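Local coordinates for protein-glutamine gamma-glutamyltransferase (Pseudomonas aeruginosa PAO1, PDB 6G4H), which shows transglutaminase activity in vitro, joining protein glutamine and lysine side chains, and is critical for viability of the bacterium, possibly through the cell wall, at residues D45-G50 against S240-H245; S38-P43 against G83-Q88; G50-L55 against V281-A286. All blocks are in the same frame, centred on the assembly; numbering follows the deposited sequence. Where two conformers were deposited one is given.

Interaction 1 of 3, residues D45-G50 against S240-H245. With EMC (ethyl mercury ion), chain F.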
ATOM      1  N   ASP A  45     -10.660  -9.656   4.289  1.00 36.70           N
ATOM      2  CA  ASP A  45      -9.625 -10.502   3.674  1.00 38.22           C
ATOM      3  C   ASP A  45      -8.308 -10.278   4.389  1.00 33.59           C
ATOM      4  O   ASP A  45      -7.580 -11.234   4.689  1.00 31.22           O
ATOM      5  CB  ASP A  45      -9.469 -10.128   2.205  1.00 40.57           C
ATOM      6  CG  ASP A  45     -10.797 -10.259   1.434  1.00 54.13           C
ATOM      7  OD1 ASP A  45     -11.349 -11.386   1.450  1.00 53.19           O
ATOM      8  OD2 ASP A  45     -11.282  -9.246   0.855  1.00 52.54           O
ATOM      9  N   ILE A  46      -8.050  -9.023   4.719  1.00 26.28           N
ATOM     10  CA  ILE A  46      -6.812  -8.695   5.427  1.00 28.16           C
ATOM     11  C   ILE A  46      -6.854  -9.287   6.815  1.00 26.76           C
ATOM     12  O   ILE A  46      -5.849  -9.801   7.282  1.00 24.97           O
ATOM     13  CB  ILE A  46      -6.548  -7.174   5.477  1.00 29.56           C
ATOM     14  CG1 ILE A  46      -6.307  -6.659   4.050  1.00 37.32           C
ATOM     15  CG2 ILE A  46      -5.329  -6.830   6.339  1.00 31.32           C
ATOM     16  CD1 ILE A  46      -4.909  -6.912   3.529  1.00 41.31           C
ATOM     17  N   ALA A  47      -8.012  -9.218   7.485  1.00 24.59           N
ATOM     18  CA  ALA A  47      -8.148  -9.770   8.807  1.00 24.68           C
ATOM     19  C   ALA A  47      -7.899 -11.264   8.788  1.00 26.46           C
ATOM     20  O   ALA A  47      -7.319 -11.798   9.724  1.00 25.48           O
ATOM     21  CB  ALA A  47      -9.552  -9.495   9.395  1.00 28.30           C
ATOM     22  N   GLU A  48      -8.354 -11.940   7.747  1.00 26.42           N
ATOM     23  CA  GLU A  48      -8.165 -13.374   7.661  1.00 29.53           C
ATOM     24  C   GLU A  48      -6.632 -13.690   7.576  1.00 28.93           C
ATOM     25  O   GLU A  48      -6.120 -14.617   8.247  1.00 26.78           O
ATOM     26  CB  GLU A  48      -8.893 -13.892   6.419  1.00 35.81           C
ATOM     27  CG  GLU A  48      -8.844 -15.411   6.200  1.00 48.30           C
ATOM     28  CD  GLU A  48      -9.754 -16.202   7.135  1.00 66.76           C
ATOM     29  OE1 GLU A  48     -10.684 -15.599   7.729  1.00 79.50           O
ATOM     30  OE2 GLU A  48      -9.547 -17.440   7.270  1.00 77.55           O
ATOM     31  N   LEU A  49      -5.900 -12.888   6.805  1.00 24.62           N
ATOM     32  CA  LEU A  49      -4.432 -13.040   6.747  1.00 23.67           C
ATOM     33  C   LEU A  49      -3.777 -12.737   8.094  1.00 23.33           C
ATOM     34  O   LEU A  49      -2.834 -13.434   8.525  1.00 21.78           O
ATOM     35  CB  LEU A  49      -3.837 -12.175   5.637  1.00 23.46           C
ATOM     36  CG  LEU A  49      -4.265 -12.563   4.223  1.00 24.22           C
ATOM     37  CD1 LEU A  49      -3.679 -11.576   3.234  1.00 24.61           C
ATOM     38  CD2 LEU A  49      -3.850 -13.986   3.861  1.00 25.17           C
ATOM     39  N   GLY A  50      -4.316 -11.745   8.792  1.00 22.23           N
ATOM     40  CA  GLY A  50      -3.899 -11.418  10.152  1.00 23.70           C
ATOM     41  C   GLY A  50      -3.966 -12.579  11.134  1.00 23.14           C
ATOM     42  O   GLY A  50      -3.204 -12.634  12.063  1.00 23.72           O
ATOM     43  N   SER A 240     -13.123   3.325  13.966  1.00 21.84           N
ATOM     44  CA  SER A 240     -12.485   2.166  14.542  1.00 23.03           C
ATOM     45  C   SER A 240     -12.290   1.153  13.417  1.00 22.06           C
ATOM     46  O   SER A 240     -13.195   0.853  12.669  1.00 23.79           O
ATOM     47  CB  SER A 240     -13.396   1.563  15.635  1.00 28.41           C
ATOM     48  OG  SER A 240     -12.892   0.319  16.045  1.00 27.47           O
ATOM     49  N   GLY A 241     -11.069   0.679  13.271  1.00 22.49           N
ATOM     50  CA  GLY A 241     -10.754  -0.269  12.198  1.00 21.45           C
ATOM     51  C   GLY A 241      -9.279  -0.593  12.211  1.00 19.54           C
ATOM     52  O   GLY A 241      -8.560  -0.251  13.142  1.00 19.71           O
ATOM     53  N   PHE A 242      -8.824  -1.254  11.152  1.00 21.25           N
ATOM     54  CA  PHE A 242      -7.429  -1.617  11.024  1.00 20.81           C
ATOM     55  C   PHE A 242      -6.852  -1.088   9.685  1.00 22.99           C
ATOM     56  O   PHE A 242      -7.447  -0.190   9.042  1.00 20.54           O
ATOM     57  CB  PHE A 242      -7.251  -3.127  11.326  1.00 23.04           C
ATOM     58  CG  PHE A 242      -8.134  -4.024  10.532  1.00 23.11           C
ATOM     59  CD1 PHE A 242      -7.773  -4.396   9.269  1.00 22.74           C
ATOM     60  CD2 PHE A 242      -9.374  -4.485  11.045  1.00 23.97           C
ATOM     61  CE1 PHE A 242      -8.594  -5.215   8.527  1.00 24.48           C
ATOM     62  CE2 PHE A 242     -10.167  -5.337  10.315  1.00 25.63           C
ATOM     63  CZ  PHE A 242      -9.801  -5.677   9.029  1.00 24.78           C
ATOM     64  N   CYS A 243      -5.647  -1.519   9.310  1.00 19.77           N
ATOM     65  CA  CYS A 243      -4.934  -0.863   8.238  1.00 21.20           C
ATOM     66  C   CYS A 243      -5.779  -0.663   6.967  1.00 20.85           C
ATOM     67  O   CYS A 243      -5.691   0.368   6.330  1.00 21.38           O
ATOM     68  CB  CYS A 243      -3.652  -1.609   7.899  1.00 21.12           C
ATOM     69  SG  CYS A 243      -3.945  -3.255   7.279  1.00 22.95           S
ATOM     70  N   ALA A 244      -6.610  -1.621   6.636  1.00 22.16           N
ATOM     71  CA  ALA A 244      -7.393  -1.539   5.420  1.00 25.74           C
ATOM     72  C   ALA A 244      -8.422  -0.400   5.461  1.00 24.84           C
ATOM     73  O   ALA A 244      -8.671   0.242   4.448  1.00 21.52           O
ATOM     74  CB  ALA A 244      -8.124  -2.845   5.179  1.00 27.44           C
ATOM     75  N   HIS A 245      -9.034  -0.187   6.623  1.00 21.16           N
ATOM     76  CA  HIS A 245      -9.981   0.927   6.798  1.00 21.07           C
ATOM     77  C   HIS A 245      -9.296   2.265   6.629  1.00 20.07           C
ATOM     78  O   HIS A 245      -9.804   3.155   5.931  1.00 18.69           O
ATOM     79  CB  HIS A 245     -10.650   0.893   8.202  1.00 22.47           C
ATOM     80  CG  HIS A 245     -11.421  -0.347   8.460  1.00 23.09           C
ATOM     81  ND1 HIS A 245     -10.819  -1.529   8.868  1.00 22.12           N
ATOM     82  CD2 HIS A 245     -12.744  -0.608   8.346  1.00 27.75           C
ATOM     83  CE1 HIS A 245     -11.751  -2.458   8.997  1.00 26.78           C
ATOM     84  NE2 HIS A 245     -12.925  -1.929   8.691  1.00 26.73           N
TER
HETATM   85 HG   EMC F 505      -3.725  -4.912   8.915  0.60 20.14          HG
HETATM   86  C1  EMC F 505      -4.390  -6.582  10.345  0.60 53.57           C
HETATM   87  C2  EMC F 505      -4.182  -7.875   9.704  0.60 52.32           C

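Interaction 2 of 3, residues S38-P43 against G83-Q88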
ATOM      1  N   SER A  38      -5.028 -11.155  -2.689  1.00 28.28           N
ATOM      2  CA  SER A  38      -5.686 -11.320  -3.960  1.00 27.59           C
ATOM      3  C   SER A  38      -5.840  -9.957  -4.634  1.00 29.39           C
ATOM      4  O   SER A  38      -5.389  -8.939  -4.120  1.00 26.04           O
ATOM      5  CB  SER A  38      -7.032 -11.956  -3.732  1.00 35.65           C
ATOM      6  OG  SER A  38      -7.843 -11.057  -3.068  1.00 36.44           O
ATOM      7  N   GLU A  39      -6.470  -9.974  -5.793  1.00 23.35           N
ATOM      8  CA  GLU A  39      -6.601  -8.798  -6.608  1.00 27.67           C
ATOM      9  C   GLU A  39      -7.536  -7.756  -6.020  1.00 30.58           C
ATOM     10  O   GLU A  39      -7.543  -6.619  -6.483  1.00 28.34           O
ATOM     11  CB  GLU A  39      -7.164  -9.194  -7.976  1.00 28.95           C
ATOM     12  CG  GLU A  39      -6.127  -9.733  -8.885  1.00 36.45           C
ATOM     13  CD  GLU A  39      -6.752 -10.253 -10.187  1.00 49.93           C
ATOM     14  OE1 GLU A  39      -7.998 -10.143 -10.368  1.00 55.00           O
ATOM     15  OE2 GLU A  39      -5.991 -10.783 -11.018  1.00 51.89           O
ATOM     16  N   SER A  40      -8.370  -8.179  -5.079  1.00 32.63           N
ATOM     17  CA  SER A  40      -9.341  -7.320  -4.442  0.50 37.07           C
ATOM     18  C   SER A  40      -9.025  -7.268  -2.932  1.00 40.31           C
ATOM     19  O   SER A  40      -8.370  -8.155  -2.368  1.00 52.92           O
ATOM     20  CB  SER A  40     -10.740  -7.892  -4.722  0.50 40.75           C
ATOM     21  OG  SER A  40     -11.691  -6.886  -5.027  0.50 45.22           O
ATOM     22  N   MET A  41      -9.463  -6.232  -2.279  1.00 37.79           N
ATOM     23  CA  MET A  41      -9.258  -6.107  -0.849  1.00 45.56           C
ATOM     24  C   MET A  41     -10.531  -5.534  -0.312  1.00 46.05           C
ATOM     25  O   MET A  41     -10.972  -4.451  -0.736  1.00 47.45           O
ATOM     26  CB  MET A  41      -8.123  -5.136  -0.501  1.00 43.39           C
ATOM     27  CG  MET A  41      -8.020  -4.843   0.991  1.00 54.53           C
ATOM     28  SD  MET A  41      -6.861  -3.516   1.382  1.00 62.62           S
ATOM     29  CE  MET A  41      -7.923  -2.052   1.329  1.00 61.20           C
ATOM     30  N   ALA A  42     -11.127  -6.275   0.593  1.00 42.65           N
ATOM     31  CA  ALA A  42     -12.013  -5.700   1.570  1.00 46.22           C
ATOM     32  C   ALA A  42     -11.328  -6.017   2.901  1.00 38.88           C
ATOM     33  O   ALA A  42     -10.546  -6.966   2.990  1.00 34.55           O
ATOM     34  CB  ALA A  42     -13.387  -6.356   1.491  1.00 49.40           C
ATOM     35  N   PRO A  43     -11.635  -5.246   3.944  1.00 37.31           N
ATOM     36  CA  PRO A  43     -10.990  -5.474   5.243  1.00 35.80           C
ATOM     37  C   PRO A  43     -11.028  -6.924   5.744  1.00 32.55           C
ATOM     38  O   PRO A  43     -10.070  -7.408   6.312  1.00 32.52           O
ATOM     39  CB  PRO A  43     -11.773  -4.543   6.184  1.00 36.61           C
ATOM     40  CG  PRO A  43     -12.244  -3.436   5.266  1.00 40.09           C
ATOM     41  CD  PRO A  43     -12.618  -4.149   3.997  1.00 32.97           C
ATOM     42  N   GLY A  83     -17.126   1.335  -4.322  1.00 28.24           N
ATOM     43  CA  GLY A  83     -18.092   1.539  -3.258  1.00 32.63           C
ATOM     44  C   GLY A  83     -17.902   0.557  -2.122  1.00 37.52           C
ATOM     45  O   GLY A  83     -18.165   0.882  -0.967  1.00 43.27           O
ATOM     46  N   ARG A  84     -17.453  -0.656  -2.420  1.00 36.43           N
ATOM     47  CA  ARG A  84     -17.378  -1.691  -1.379  1.00 42.37           C
ATOM     48  C   ARG A  84     -15.926  -2.108  -1.213  1.00 41.95           C
ATOM     49  O   ARG A  84     -15.494  -2.345  -0.121  1.00 51.11           O
ATOM     50  CB  ARG A  84     -18.222  -2.949  -1.719  1.00 51.04           C
ATOM     51  CG  ARG A  84     -19.678  -2.763  -2.208  1.00 55.59           C
ATOM     52  CD  ARG A  84     -20.204  -3.947  -3.062  1.00 64.00           C
ATOM     53  NE  ARG A  84     -19.292  -4.310  -4.179  1.00 74.60           N
ATOM     54  CZ  ARG A  84     -18.520  -5.412  -4.256  1.00 68.77           C
ATOM     55  NH1 ARG A  84     -18.534  -6.345  -3.307  1.00 73.98           N
ATOM     56  NH2 ARG A  84     -17.714  -5.590  -5.301  1.00 56.55           N
ATOM     57  N   ARG A  85     -15.177  -2.273  -2.297  1.00 29.40           N
ATOM     58  CA  ARG A  85     -13.814  -2.667  -2.124  1.00 33.38           C
ATOM     59  C   ARG A  85     -12.875  -2.044  -3.133  1.00 28.29           C
ATOM     60  O   ARG A  85     -13.316  -1.508  -4.162  1.00 22.10           O
ATOM     61  CB  ARG A  85     -13.715  -4.166  -2.147  1.00 38.04           C
ATOM     62  CG  ARG A  85     -14.188  -4.824  -3.397  1.00 41.58           C
ATOM     63  CD  ARG A  85     -14.896  -6.147  -3.054  1.00 46.08           C
ATOM     64  NE  ARG A  85     -13.905  -7.178  -2.802  1.00 54.97           N
ATOM     65  CZ  ARG A  85     -13.967  -8.109  -1.851  1.00 57.47           C
ATOM     66  NH1 ARG A  85     -15.018  -8.209  -1.030  1.00 56.62           N
ATOM     67  NH2 ARG A  85     -12.950  -8.947  -1.717  1.00 51.19           N
ATOM     68  N   TRP A  86     -11.598  -2.083  -2.785  1.00 27.15           N
ATOM     69  CA  TRP A  86     -10.503  -1.665  -3.675  1.00 23.61           C
ATOM     70  C   TRP A  86     -10.050  -2.869  -4.462  1.00 26.94           C
ATOM     71  O   TRP A  86      -9.969  -3.967  -3.916  1.00 29.38           O
ATOM     72  CB  TRP A  86      -9.332  -1.051  -2.867  1.00 23.43           C
ATOM     73  CG  TRP A  86      -9.720   0.263  -2.300  1.00 20.52           C
ATOM     74  CD1 TRP A  86     -10.393   0.491  -1.131  1.00 22.92           C
ATOM     75  CD2 TRP A  86      -9.507   1.537  -2.882  1.00 19.42           C
ATOM     76  NE1 TRP A  86     -10.583   1.837  -0.950  1.00 23.35           N
ATOM     77  CE2 TRP A  86     -10.070   2.501  -2.018  1.00 21.37           C
ATOM     78  CE3 TRP A  86      -8.877   1.976  -4.032  1.00 20.92           C
ATOM     79  CZ2 TRP A  86     -10.033   3.852  -2.284  1.00 21.91           C
ATOM     80  CZ3 TRP A  86      -8.846   3.336  -4.301  1.00 21.67           C
ATOM     81  CH2 TRP A  86      -9.412   4.258  -3.420  1.00 22.58           C
ATOM     82  N   ALA A  87      -9.779  -2.676  -5.747  1.00 21.93           N
ATOM     83  CA  ALA A  87      -9.362  -3.768  -6.601  1.00 26.40           C
ATOM     84  C   ALA A  87      -8.294  -3.340  -7.575  1.00 22.97           C
ATOM     85  O   ALA A  87      -8.153  -2.166  -7.923  1.00 21.34           O
ATOM     86  CB  ALA A  87     -10.561  -4.368  -7.351  1.00 28.74           C
ATOM     87  N   GLN A  88      -7.521  -4.324  -8.004  1.00 20.99           N
ATOM     88  CA  GLN A  88      -6.493  -4.146  -8.998  1.00 21.55           C
ATOM     89  C   GLN A  88      -7.120  -3.756 -10.338  1.00 25.54           C
ATOM     90  O   GLN A  88      -8.170  -4.272 -10.687  1.00 28.10           O
ATOM     91  CB  GLN A  88      -5.696  -5.443  -9.187  1.00 23.35           C
ATOM     92  CG  GLN A  88      -4.482  -5.254 -10.071  1.00 24.21           C
ATOM     93  CD  GLN A  88      -3.641  -6.501 -10.247  1.00 27.35           C
ATOM     94  OE1 GLN A  88      -4.187  -7.562 -10.494  1.00 29.08           O
ATOM     95  NE2 GLN A  88      -2.307  -6.373 -10.123  1.00 22.89           N
TER

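Interaction 3 of 3, residues G50-L55 against V281-A286. With EMC (ethyl mercury ion), chain F.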
ATOM      1  N   GLY A  50      -4.316 -11.745   8.792  1.00 22.23           N
ATOM      2  CA  GLY A  50      -3.899 -11.418  10.152  1.00 23.70           C
ATOM      3  C   GLY A  50      -3.966 -12.579  11.134  1.00 23.14           C
ATOM      4  O   GLY A  50      -3.204 -12.634  12.063  1.00 23.72           O
ATOM      5  N   ARG A  51      -4.862 -13.522  10.911  1.00 21.11           N
ATOM      6  CA  ARG A  51      -4.971 -14.715  11.766  1.00 23.50           C
ATOM      7  C   ARG A  51      -4.145 -15.916  11.356  1.00 23.64           C
ATOM      8  O   ARG A  51      -4.164 -16.934  12.072  1.00 21.26           O
ATOM      9  CB  ARG A  51      -6.428 -15.128  11.866  1.00 28.08           C
ATOM     10  CG  ARG A  51      -7.252 -14.062  12.543  1.00 34.15           C
ATOM     11  CD  ARG A  51      -8.662 -14.573  12.809  1.00 37.78           C
ATOM     12  NE  ARG A  51      -9.459 -14.706  11.603  1.00 41.00           N
ATOM     13  CZ  ARG A  51     -10.170 -13.719  11.047  1.00 42.00           C
ATOM     14  NH1 ARG A  51     -10.172 -12.499  11.561  1.00 48.69           N
ATOM     15  NH2 ARG A  51     -10.853 -13.953   9.936  1.00 43.07           N
ATOM     16  N   SER A  52      -3.463 -15.843  10.202  1.00 22.96           N
ATOM     17  CA  SER A  52      -2.728 -16.976   9.627  1.00 22.46           C
ATOM     18  C   SER A  52      -1.241 -16.884   9.930  1.00 22.12           C
ATOM     19  O   SER A  52      -0.598 -15.860   9.687  1.00 21.78           O
ATOM     20  CB  SER A  52      -2.891 -17.056   8.120  1.00 20.94           C
ATOM     21  OG  SER A  52      -1.967 -18.006   7.566  1.00 21.62           O
ATOM     22  N   ALA A  53      -0.702 -17.987  10.409  1.00 21.38           N
ATOM     23  CA  ALA A  53       0.706 -18.116  10.665  1.00 21.39           C
ATOM     24  C   ALA A  53       1.498 -18.675   9.508  1.00 21.11           C
ATOM     25  O   ALA A  53       2.688 -18.914   9.652  1.00 22.84           O
ATOM     26  CB  ALA A  53       0.935 -19.031  11.878  1.00 25.26           C
ATOM     27  N   GLU A  54       0.883 -18.863   8.359  1.00 21.44           N
ATOM     28  CA  GLU A  54       1.607 -19.359   7.196  1.00 23.90           C
ATOM     29  C   GLU A  54       2.673 -18.348   6.766  1.00 23.59           C
ATOM     30  O   GLU A  54       2.502 -17.119   6.862  1.00 20.74           O
ATOM     31  CB  GLU A  54       0.684 -19.637   6.003  1.00 28.41           C
ATOM     32  CG  GLU A  54      -0.538 -20.547   6.254  1.00 37.57           C
ATOM     33  CD  GLU A  54      -0.267 -22.024   6.044  1.00 60.08           C
ATOM     34  OE1 GLU A  54       0.215 -22.382   4.947  1.00 90.92           O
ATOM     35  OE2 GLU A  54      -0.554 -22.844   6.958  1.00 72.18           O
ATOM     36  N   LEU A  55       3.767 -18.883   6.270  1.00 20.85           N
ATOM     37  CA  LEU A  55       4.870 -18.094   5.776  1.00 19.73           C
ATOM     38  C   LEU A  55       4.591 -17.589   4.393  1.00 22.08           C
ATOM     39  O   LEU A  55       4.143 -18.350   3.527  1.00 21.04           O
ATOM     40  CB  LEU A  55       6.099 -18.994   5.761  1.00 22.19           C
ATOM     41  CG  LEU A  55       7.419 -18.325   5.451  1.00 23.28           C
ATOM     42  CD1 LEU A  55       7.785 -17.364   6.585  1.00 25.12           C
ATOM     43  CD2 LEU A  55       8.481 -19.415   5.237  1.00 23.97           C
ATOM     44  N   VAL A 281       8.648 -13.353   6.787  1.00 17.76           N
ATOM     45  CA  VAL A 281       7.428 -12.527   6.643  1.00 17.85           C
ATOM     46  C   VAL A 281       6.245 -13.471   6.514  1.00 18.79           C
ATOM     47  O   VAL A 281       6.179 -14.250   5.595  1.00 19.05           O
ATOM     48  CB  VAL A 281       7.503 -11.577   5.457  1.00 18.56           C
ATOM     49  CG1 VAL A 281       6.209 -10.773   5.309  1.00 18.42           C
ATOM     50  CG2 VAL A 281       8.704 -10.639   5.595  1.00 19.55           C
ATOM     51  N   HIS A 282       5.318 -13.390   7.450  1.00 17.71           N
ATOM     52  CA  HIS A 282       4.199 -14.278   7.516  1.00 18.72           C
ATOM     53  C   HIS A 282       2.936 -13.590   6.991  1.00 19.13           C
ATOM     54  O   HIS A 282       2.896 -12.372   6.856  1.00 17.35           O
ATOM     55  CB  HIS A 282       3.948 -14.691   8.966  1.00 21.44           C
ATOM     56  CG  HIS A 282       5.025 -15.559   9.533  1.00 24.01           C
ATOM     57  ND1 HIS A 282       6.107 -15.041  10.201  1.00 24.23           N
ATOM     58  CD2 HIS A 282       5.194 -16.907   9.509  1.00 26.90           C
ATOM     59  CE1 HIS A 282       6.875 -16.044  10.610  1.00 30.68           C
ATOM     60  NE2 HIS A 282       6.355 -17.185  10.187  1.00 25.30           N
ATOM     61  N   GLN A 283       1.895 -14.372   6.737  1.00 18.79           N
ATOM     62  CA  GLN A 283       0.637 -13.815   6.298  1.00 18.54           C
ATOM     63  C   GLN A 283       0.113 -12.782   7.303  1.00 20.70           C
ATOM     64  O   GLN A 283      -0.479 -11.760   6.943  1.00 19.61           O
ATOM     65  CB  GLN A 283      -0.404 -14.900   6.026  1.00 21.50           C
ATOM     66  CG  GLN A 283      -0.105 -15.823   4.857  1.00 23.37           C
ATOM     67  CD  GLN A 283       0.173 -15.111   3.515  1.00 26.00           C
ATOM     68  OE1 GLN A 283      -0.157 -13.928   3.316  1.00 22.29           O
ATOM     69  NE2 GLN A 283       0.768 -15.850   2.590  1.00 23.27           N
ATOM     70  N   PHE A 284       0.379 -13.010   8.569  1.00 20.74           N
ATOM     71  CA  PHE A 284      -0.059 -12.065   9.588  1.00 21.71           C
ATOM     72  C   PHE A 284       0.605 -10.693   9.514  1.00 18.69           C
ATOM     73  O   PHE A 284       0.177  -9.797  10.187  1.00 19.23           O
ATOM     74  CB  PHE A 284      -0.000 -12.681  10.997  1.00 23.80           C
ATOM     75  CG  PHE A 284       1.387 -13.049  11.478  1.00 22.03           C
ATOM     76  CD1 PHE A 284       2.292 -12.076  11.850  1.00 24.56           C
ATOM     77  CD2 PHE A 284       1.721 -14.393  11.723  1.00 21.79           C
ATOM     78  CE1 PHE A 284       3.560 -12.408  12.345  1.00 25.58           C
ATOM     79  CE2 PHE A 284       2.973 -14.734  12.181  1.00 21.54           C
ATOM     80  CZ  PHE A 284       3.890 -13.754  12.552  1.00 24.86           C
ATOM     81  N   ASP A 285       1.673 -10.548   8.729  1.00 16.67           N
ATOM     82  CA  ASP A 285       2.291  -9.268   8.471  1.00 17.43           C
ATOM     83  C   ASP A 285       1.609  -8.458   7.356  1.00 18.63           C
ATOM     84  O   ASP A 285       2.090  -7.392   6.979  1.00 17.03           O
ATOM     85  CB  ASP A 285       3.760  -9.483   8.135  1.00 19.08           C
ATOM     86  CG  ASP A 285       4.583  -9.980   9.354  1.00 24.80           C
ATOM     87  OD1 ASP A 285       4.438  -9.454  10.490  1.00 24.11           O
ATOM     88  OD2 ASP A 285       5.347 -10.947   9.182  1.00 23.18           O
ATOM     89  N   ALA A 286       0.526  -9.004   6.797  1.00 17.72           N
ATOM     90  CA  ALA A 286      -0.211  -8.306   5.741  1.00 18.99           C
ATOM     91  C   ALA A 286      -0.607  -6.895   6.132  1.00 18.04           C
ATOM     92  O   ALA A 286      -1.051  -6.629   7.274  1.00 20.15           O
ATOM     93  CB  ALA A 286      -1.438  -9.097   5.378  1.00 18.81           C
TER
HETATM   94 HG   EMC F 505      -3.725  -4.912   8.915  0.60 20.14          HG
HETATM   95  C1  EMC F 505      -4.390  -6.582  10.345  0.60 53.57           C
HETATM   96  C2  EMC F 505      -4.182  -7.875   9.704  0.60 52.32           C
HETATM   97  O   HOH W   1       1.591 -18.522   2.596  1.00 42.58           O

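Interaction 1 of 3, residues D45-G50 against S240-H245
Ethyl mercury is attached to Cys243, the probable nucleophile, and sits between that residue and Ile46: Cys243 SG lies 2.3 Å from the mercury, while Ile46 CG2 approaches the same SG to 3.9 Å. The ethyl group runs on from the metal along helix 43-50, its C2 atom 3.5 Å from Ile46 O. Cys243 SG stands between its own backbone N and carbonyl carbon (chi1 64°), which turns the sulfur out from the first turn of helix 243-256 toward Ile46.

Apolar contacts do the rest. With CG1 of Ile46 beside the backbone N (chi1 -65°) and CG2 anti to it, the branches point to different partners: CG2 to the sulfur and the mercury, CG1 to Ala244 CB at 4.4 Å. Phe242 meets the helix with the far end of its ring, CE1 facing Ile46 CB at the ring edge and CZ lying 3.8 Å from Ala47 CB. The small Ala47 leaves room for this ring, and the methyl of Ala244 lets Ile46 approach helix 243-256. His245 CE1 rests 3.5 Å above one face of the Phe242 ring.

Phe242 holds the N-cap position before Cys243, and His287, on strand 286-294, touches the cysteine. A cysteine at the start of a buried helix, facing a histidine on a neighbouring strand, is the hallmark of the papain-like active site of transglutaminases, here consistent with a Cys243-His287-Asp303 triad.

Interaction 2 of 3, residues S38-P43 against G83-Q88
Met41 and Trp86 form an antiparallel hydrogen-bonded pair: Met41 N donates a hydrogen bond to Trp86 O at 2.8 Å, and Trp86 N returns a longer one to Met41 O at 3.2 Å. Beyond the non-hydrogen-bonded pair Ser40-Ala87, Gln88 N donates to Glu39 O over 2.8 Å. Between these bonds the chains draw close, and Ser40 CA comes 3.5 Å from Trp86 O in a CA-H...O contact.

The polar side-chain contacts centre on Arg85. Its CG sits between the backbone N and carbonyl carbon (chi1 60°), and the chain then bends at chi2 and chi3, folding the guanidinium back over 38-43. NE donates to Ser40 OG at 3.2 Å nearly in the guanidinium plane, although Ser40 was modelled in two conformers and the bond belongs to the one given. The firmer anchor is the salt bridge from NH2 to Asp45, whose OD2 also accepts from N of Ala42, the N-cap of helix 43-50; this is the side-chain-to-N-cap half of a capping box, and it ties Arg85 to the start of the helix.

Other side chains simply pack. Ala42 CB lies 3.5 Å above one face of the guanidinium, close to Arg85 NH1, a fit that suits a small methyl. Gln88 OE1 meets a methylene, 3.3 Å from Glu39 CG, with the amide and carboxylate planes 53° apart. On the face carrying Met41 and Trp86, opposite that of Ser40 and Ala87, Met41 CE meets Trp86 CD1 at 4.3 Å. Both continue onto Met78, Val263 and helix 243-256, Met41 at Ala244 and Trp86 at Ala251 and Arg255, as befits large buried groups. The arrangement is that of a short antiparallel edge strand, 40-41, added beside the beta-hairpin of strands 72-81 and 86-87.

Interaction 3 of 3, residues G50-L55 against V281-A286
Glu54 O accepts a hydrogen bond from Gln283 N at 2.8 Å, with an N-H...O angle of 167°, and His282 CA lies 3.4 Å from the same oxygen. Ser52 OG accepts from Glu54 N, an ST turn that fixes the backbone just before this carbonyl, and the same OG packs on Gln283 CB.

Gln283 is held at both ends of its amide. Its NE2 donates to a water that in turn donates to Leu55 O over 2.7 Å, while OE1 bonds to Tyr267. Leu55, with CG anti to its N (chi1 -172°), swings CD1 over one face of the His282 ring, 4.1 Å from the centroid, in a CH-pi contact. Phe284 offers its ring edge to Ser52 O, 3.4 Å from CD2, and its CB to Gly50 O. Gly50, lacking a side chain, leaves room for the ethyl group, whose C2 is 3.6 Å from Gly50 CA.

His282 N donates to Asp285 OD2, holding the 3-10 segment 283-285 in shape. Leu55 and His282 form an antiparallel non-hydrogen-bonded pair where strand 55-61 starts. The arrangement is a 3-10 turn interrupting the edge that faces strand 261-273, between 278-282 and the strand bearing the probable catalytic His287.

In the fold
The first segments of interactions 2, 1 and 3 follow one another from Ser38 to Leu55, as strand 40-41, helix 43-50 and the loop into strand 55-61; their partners come later, in the order 83-88, 240-245 and 281-286. Interaction 1 lies in the middle, its centre about 12 Å from those of the others, which are about 19 Å apart. The salt bridge Asp45-Arg85 joins it to interaction 2, and Gly50 and Leu49 to interaction 3. In this periplasmic part of a membrane protein, which holds the transglutaminase activity, the N-terminal region thus runs from a beta-hairpin, past the helix bearing the probable nucleophile, to the end of strand 278-282 and the turn leading to His287.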